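Ornithine carbamoyltransferase, mitochondrial (Coccidioides immitis, PDB 3SDS) catalyses the transfer of the carbamoyl group of carbamoyl phosphate to L-ornithine, giving L-citrulline and phosphate, a step of arginine biosynthesis. Local coordinates at residues 163-168 with 331-336; 187-192 with 258-263. All coordinates share one frame; numbering follows the deposited sequence.

Interaction 1: 163-168 with 331-336; sequences FLTIHE and AENRLW
L164 meets N333 through a methyl group: CG stands anti to the backbone N (chi1 177°), which sends CD2 across the amide of N333, 3.6 Å from OD1. The same CD2 lies 4.0 Å from CB of W336, so one leucine branch covers both the amide and the base of the indole side chain a turn further on. A44 and S45 of helix 34-51 also pack against L164.

T165 supplies the hydrogen bond of the contact. Its OG1 accepts from ND2 of N333 at 2.8 Å, with an N-H...O angle of 157° and the oxygen lying in the amide plane. With OG1 beside its own backbone N, the hydroxyl also reaches back to the carbonyl O of A161, to which it donates.

At E168 the approach is looser. OE1 stays 3.9 Å from ND2 of N333, while OE2 forms a salt bridge with K48, whose NZ is also bonded to OD1 of N333.

The facing helix is kinked here, the N of R334 and of L335 bonding three residues back instead of four. Beside the contact, W336 NE1 bonds to OE2 of E332 at 2.9 Å, and the guanidinium of R334 bonds to OG1 of T80 and weakly to Q158, residues of the inferred carbamoyl phosphate site.

Helices 156-169 and 327-347 are the two that join the domains in this family, and the segments cross at 110°. Because ND2 of N333 meets a hydroxyl and OD1 a lysine, the nitrogen and the oxygen of a buried amide each have a partner of the matching kind, which favours this way round over the flipped one.

Interaction 2: 187-192 with 258-263; sequences EGLKIA and DADVIV
The carbonyl O of K190 is gripped by two backbone N-H groups: D260 N at 2.9 Å, well tilted from the carbonyl plane, and V261 N, whose bond is weak. D260 answers with its side chain. CG lies beside the backbone N (chi1 -66°), and OD2 accepts from K190 N at 2.8 Å through the anti lone pair, so the aspartate ties both polar backbone atoms of K190 just where the strand begins. CG of L189 packs against OD2, the two side chains crossing at about a right angle.

Beyond this point the chains run as parallel neighbours in the five-stranded sheet of the Rossmann-like ornithine-binding domain, 190-194 being its central strand. A192 N bonds to V261 O, and A192 O receives V263 N at 2.8 Å in a nearly straight bond of 172°.

On the face bearing I191 and V261, CG2 of I191 touches CG2 of V263 at 3.6 Å. The other face brings CB of A192 to CB of A259, 3.8 Å apart, with CG1 of I262 alongside. The K190 chain, bent at chi2 and chi4, lays CD over CA of A259 before NZ bonds to the carbonyl O of A255.

Overall arrangement
The pair illustrates how one chain uses different chemistry within a domain and between domains. Interaction 2 lies inside the ornithine-binding domain and relies mainly on backbone bonds between neighbouring strands, with one aspartate side chain added at the strand's start and apolar side chains on both faces of the sheet. Interaction 1 joins two crossing helices too far apart for backbone bonding, and leaves the work to side chains. Both are largely buried, although interaction 2 covers more surface and its D258 end is exposed. Their centres are about 17 Å apart, yet they touch: I166 of helix 156-169 packs on L189 and I191. Along the chain, interaction 2 is nested within the loop that interaction 1 closes.

Interaction 1: 163-168 with 331-336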
loop_
_atom_site.group_PDB
_atom_site.type_symbol
_atom_site.label_atom_id
_atom_site.label_comp_id
_atom_site.label_asym_id
_atom_site.label_seq_id
_atom_site.Cartn_x
_atom_site.Cartn_y
_atom_site.Cartn_z
ATOM N N PHE A 163 12.702 23.640 -12.722
ATOM C CA PHE A 163 12.594 24.406 -13.969
ATOM C C PHE A 163 11.147 24.670 -14.419
ATOM O O PHE A 163 10.876 25.732 -14.974
ATOM C CB PHE A 163 13.517 23.873 -15.082
ATOM C CG PHE A 163 14.876 24.499 -15.053
ATOM C CD1 PHE A 163 15.828 24.089 -14.123
ATOM C CD2 PHE A 163 15.190 25.560 -15.905
ATOM C CE1 PHE A 163 17.090 24.707 -14.076
ATOM C CE2 PHE A 163 16.452 26.196 -15.848
ATOM C CZ PHE A 163 17.395 25.763 -14.939
ATOM N N LEU A 164 10.219 23.748 -14.131
ATOM C CA LEU A 164 8.795 24.020 -14.332
ATOM C C LEU A 164 8.395 25.266 -13.566
ATOM O O LEU A 164 7.655 26.109 -14.086
ATOM C CB LEU A 164 7.919 22.857 -13.848
ATOM C CG LEU A 164 6.381 23.033 -13.932
ATOM C CD1 LEU A 164 5.909 23.532 -15.318
ATOM C CD2 LEU A 164 5.648 21.760 -13.582
ATOM N N THR A 165 8.885 25.374 -12.328
ATOM C CA THR A 165 8.495 26.446 -11.440
ATOM C C THR A 165 9.047 27.751 -11.982
ATOM O O THR A 165 8.321 28.738 -12.071
ATOM C CB THR A 165 9.019 26.209 -10.017
ATOM O OG1 THR A 165 8.759 24.857 -9.628
ATOM C CG2 THR A 165 8.350 27.144 -9.042
ATOM N N ILE A 166 10.331 27.739 -12.352
ATOM C CA ILE A 166 11.017 28.933 -12.865
ATOM C C ILE A 166 10.303 29.419 -14.136
ATOM O O ILE A 166 9.968 30.599 -14.240
ATOM C CB ILE A 166 12.571 28.680 -13.061
ATOM C CG1 ILE A 166 13.249 28.395 -11.708
ATOM C CG2 ILE A 166 13.274 29.853 -13.792
ATOM C CD1 ILE A 166 14.617 27.717 -11.798
ATOM N N HIS A 167 10.031 28.490 -15.055
ATOM C CA HIS A 167 9.309 28.754 -16.310
ATOM C C HIS A 167 7.922 29.417 -16.151
ATOM O O HIS A 167 7.523 30.208 -16.998
ATOM C CB HIS A 167 9.200 27.455 -17.134
ATOM C CG HIS A 167 8.345 27.566 -18.365
ATOM N ND1 HIS A 167 7.078 27.020 -18.447
ATOM C CD2 HIS A 167 8.583 28.137 -19.572
ATOM C CE1 HIS A 167 6.569 27.257 -19.644
ATOM N NE2 HIS A 167 7.462 27.936 -20.345
ATOM N N GLU A 168 7.191 29.078 -15.087
ATOM C CA GLU A 168 5.886 29.687 -14.799
ATOM C C GLU A 168 6.004 31.118 -14.253
ATOM O O GLU A 168 5.200 32.005 -14.583
ATOM C CB GLU A 168 5.150 28.876 -13.739
ATOM C CG GLU A 168 4.369 27.671 -14.208
ATOM C CD GLU A 168 3.711 26.930 -13.033
ATOM O OE1 GLU A 168 4.181 27.061 -11.861
ATOM O OE2 GLU A 168 2.723 26.208 -13.295
ATOM N N ALA A 331 6.882 22.456 -4.565
ATOM C CA ALA A 331 6.556 21.150 -3.976
ATOM C C ALA A 331 5.498 20.390 -4.801
ATOM O O ALA A 331 5.672 19.210 -5.094
ATOM C CB ALA A 331 6.117 21.319 -2.519
ATOM N N GLU A 332 4.416 21.083 -5.170
ATOM C CA GLU A 332 3.355 20.542 -6.033
ATOM C C GLU A 332 3.827 20.181 -7.451
ATOM O O GLU A 332 3.314 19.213 -8.054
ATOM C CB GLU A 332 2.164 21.514 -6.116
ATOM C CG GLU A 332 1.079 21.098 -7.128
ATOM C CD GLU A 332 0.046 22.166 -7.437
ATOM O OE1 GLU A 332 -0.150 23.106 -6.629
ATOM O OE2 GLU A 332 -0.587 22.057 -8.505
ATOM N N ASN A 333 4.781 20.941 -7.993
ATOM C CA ASN A 333 5.299 20.629 -9.325
ATOM C C ASN A 333 6.002 19.256 -9.420
ATOM O O ASN A 333 6.361 18.817 -10.520
ATOM C CB ASN A 333 6.196 21.757 -9.846
ATOM C CG ASN A 333 5.410 23.052 -10.193
ATOM O OD1 ASN A 333 4.208 23.022 -10.494
ATOM N ND2 ASN A 333 6.107 24.189 -10.158
ATOM N N ARG A 334 6.196 18.575 -8.278
ATOM C CA ARG A 334 6.719 17.215 -8.297
ATOM C C ARG A 334 5.708 16.264 -8.951
ATOM O O ARG A 334 6.083 15.343 -9.712
ATOM C CB ARG A 334 7.090 16.733 -6.893
ATOM C CG ARG A 334 8.463 17.234 -6.355
ATOM C CD ARG A 334 9.661 16.776 -7.225
ATOM N NE ARG A 334 9.991 15.354 -7.072
ATOM C CZ ARG A 334 10.702 14.860 -6.049
ATOM N NH1 ARG A 334 11.144 15.670 -5.086
ATOM N NH2 ARG A 334 10.962 13.551 -5.966
ATOM N N LEU A 335 4.424 16.502 -8.668
ATOM C CA LEU A 335 3.359 15.679 -9.208
ATOM C C LEU A 335 3.382 15.763 -10.725
ATOM O O LEU A 335 3.382 14.726 -11.404
ATOM C CB LEU A 335 1.997 16.082 -8.640
ATOM C CG LEU A 335 0.726 15.428 -9.233
ATOM C CD1 LEU A 335 0.758 13.894 -9.233
ATOM C CD2 LEU A 335 -0.552 15.923 -8.569
ATOM N N TRP A 336 3.426 16.993 -11.241
ATOM C CA TRP A 336 3.377 17.251 -12.689
ATOM C C TRP A 336 4.648 16.739 -13.400
ATOM O O TRP A 336 4.559 16.184 -14.514
ATOM C CB TRP A 336 3.029 18.728 -12.997
ATOM C CG TRP A 336 1.910 19.229 -12.069
ATOM C CD1 TRP A 336 2.015 20.197 -11.092
ATOM C CD2 TRP A 336 0.560 18.731 -11.983
ATOM N NE1 TRP A 336 0.819 20.335 -10.433
ATOM C CE2 TRP A 336 -0.084 19.442 -10.946
ATOM C CE3 TRP A 336 -0.169 17.751 -12.689
ATOM C CZ2 TRP A 336 -1.428 19.211 -10.595
ATOM C CZ3 TRP A 336 -1.516 17.515 -12.339
ATOM C CH2 TRP A 336 -2.128 18.248 -11.301
#

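Interaction 2: 187-192 with 258-263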
loop_
_atom_site.group_PDB
_atom_site.type_symbol
_atom_site.label_atom_id
_atom_site.label_comp_id
_atom_site.label_asym_id
_atom_site.label_seq_id
_atom_site.Cartn_x
_atom_site.Cartn_y
_atom_site.Cartn_z
ATOM N N GLU A 187 17.305 32.277 -21.221
ATOM C CA GLU A 187 18.687 32.696 -21.371
ATOM C C GLU A 187 19.014 33.984 -20.617
ATOM O O GLU A 187 18.298 34.981 -20.707
ATOM C CB GLU A 187 19.071 32.820 -22.846
ATOM C CG GLU A 187 19.149 31.469 -23.570
ATOM C CD GLU A 187 17.833 31.062 -24.268
ATOM O OE1 GLU A 187 17.832 30.038 -24.995
ATOM O OE2 GLU A 187 16.800 31.763 -24.100
ATOM N N GLY A 188 20.100 33.929 -19.851
ATOM C CA GLY A 188 20.651 35.102 -19.207
ATOM C C GLY A 188 20.174 35.312 -17.791
ATOM O O GLY A 188 20.559 36.299 -17.147
ATOM N N LEU A 189 19.335 34.400 -17.295
ATOM C CA LEU A 189 18.966 34.394 -15.879
ATOM C C LEU A 189 20.125 34.014 -14.951
ATOM O O LEU A 189 21.086 33.367 -15.377
ATOM C CB LEU A 189 17.803 33.452 -15.647
ATOM C CG LEU A 189 16.477 34.141 -15.374
ATOM C CD1 LEU A 189 16.159 35.228 -16.422
ATOM C CD2 LEU A 189 15.381 33.089 -15.310
ATOM N N LYS A 190 20.030 34.428 -13.689
ATOM C CA LYS A 190 21.014 34.055 -12.680
ATOM C C LYS A 190 20.374 33.286 -11.528
ATOM O O LYS A 190 19.357 33.729 -10.972
ATOM C CB LYS A 190 21.725 35.287 -12.122
ATOM C CG LYS A 190 23.178 35.024 -11.815
ATOM C CD LYS A 190 23.687 35.714 -10.576
ATOM C CE LYS A 190 25.210 35.669 -10.593
ATOM N NZ LYS A 190 25.847 35.333 -9.283
ATOM N N ILE A 191 20.978 32.151 -11.171
ATOM C CA ILE A 191 20.603 31.402 -9.958
ATOM C C ILE A 191 21.752 31.433 -8.929
ATOM O O ILE A 191 22.909 31.194 -9.260
ATOM C CB ILE A 191 20.154 29.915 -10.276
ATOM C CG1 ILE A 191 18.899 29.892 -11.161
ATOM C CG2 ILE A 191 19.902 29.095 -8.998
ATOM C CD1 ILE A 191 18.542 28.513 -11.697
ATOM N N ALA A 192 21.426 31.735 -7.682
ATOM C CA ALA A 192 22.421 31.695 -6.636
ATOM C C ALA A 192 22.084 30.606 -5.637
ATOM O O ALA A 192 21.012 30.613 -5.019
ATOM C CB ALA A 192 22.517 33.041 -5.943
ATOM N N ASP A 258 23.317 40.295 -8.270
ATOM C CA ASP A 258 22.486 40.290 -9.491
ATOM C C ASP A 258 21.707 38.975 -9.737
ATOM O O ASP A 258 21.417 38.616 -10.888
ATOM C CB ASP A 258 23.312 40.692 -10.731
ATOM C CG ASP A 258 23.821 42.135 -10.660
ATOM O OD1 ASP A 258 23.071 43.025 -10.179
ATOM O OD2 ASP A 258 24.978 42.382 -11.089
ATOM N N ALA A 259 21.355 38.288 -8.651
ATOM C CA ALA A 259 20.702 36.992 -8.739
ATOM C C ALA A 259 19.204 37.158 -8.927
ATOM O O ALA A 259 18.587 38.034 -8.298
ATOM C CB ALA A 259 20.996 36.164 -7.499
ATOM N N ASP A 260 18.621 36.322 -9.789
ATOM C CA ASP A 260 17.184 36.393 -10.027
ATOM C C ASP A 260 16.455 35.513 -9.034
ATOM O O ASP A 260 15.315 35.808 -8.635
ATOM C CB ASP A 260 16.841 35.982 -11.458
ATOM C CG ASP A 260 17.381 36.955 -12.483
ATOM O OD1 ASP A 260 16.879 38.114 -12.541
ATOM O OD2 ASP A 260 18.319 36.554 -13.216
ATOM N N VAL A 261 17.134 34.439 -8.632
ATOM C CA VAL A 261 16.589 33.450 -7.703
ATOM C C VAL A 261 17.651 33.102 -6.681
ATOM O O VAL A 261 18.835 33.013 -7.024
ATOM C CB VAL A 261 16.206 32.154 -8.441
ATOM C CG1 VAL A 261 15.713 31.097 -7.461
ATOM C CG2 VAL A 261 15.173 32.442 -9.524
ATOM N N ILE A 262 17.233 32.909 -5.430
ATOM C CA ILE A 262 18.136 32.358 -4.413
ATOM C C ILE A 262 17.643 31.000 -3.882
ATOM O O ILE A 262 16.487 30.857 -3.479
ATOM C CB ILE A 262 18.442 33.366 -3.276
ATOM C CG1 ILE A 262 19.122 34.617 -3.845
ATOM C CG2 ILE A 262 19.347 32.729 -2.227
ATOM C CD1 ILE A 262 19.222 35.796 -2.865
ATOM N N VAL A 263 18.537 30.010 -3.907
ATOM C CA VAL A 263 18.222 28.643 -3.477
ATOM C C VAL A 263 19.117 28.181 -2.319
ATOM O O VAL A 263 20.318 28.457 -2.298
ATOM C CB VAL A 263 18.392 27.599 -4.613
ATOM C CG1 VAL A 263 17.451 26.458 -4.393
ATOM C CG2 VAL A 263 18.129 28.193 -5.938
HETATM O O HOH W 1 19.369 38.058 -14.904
#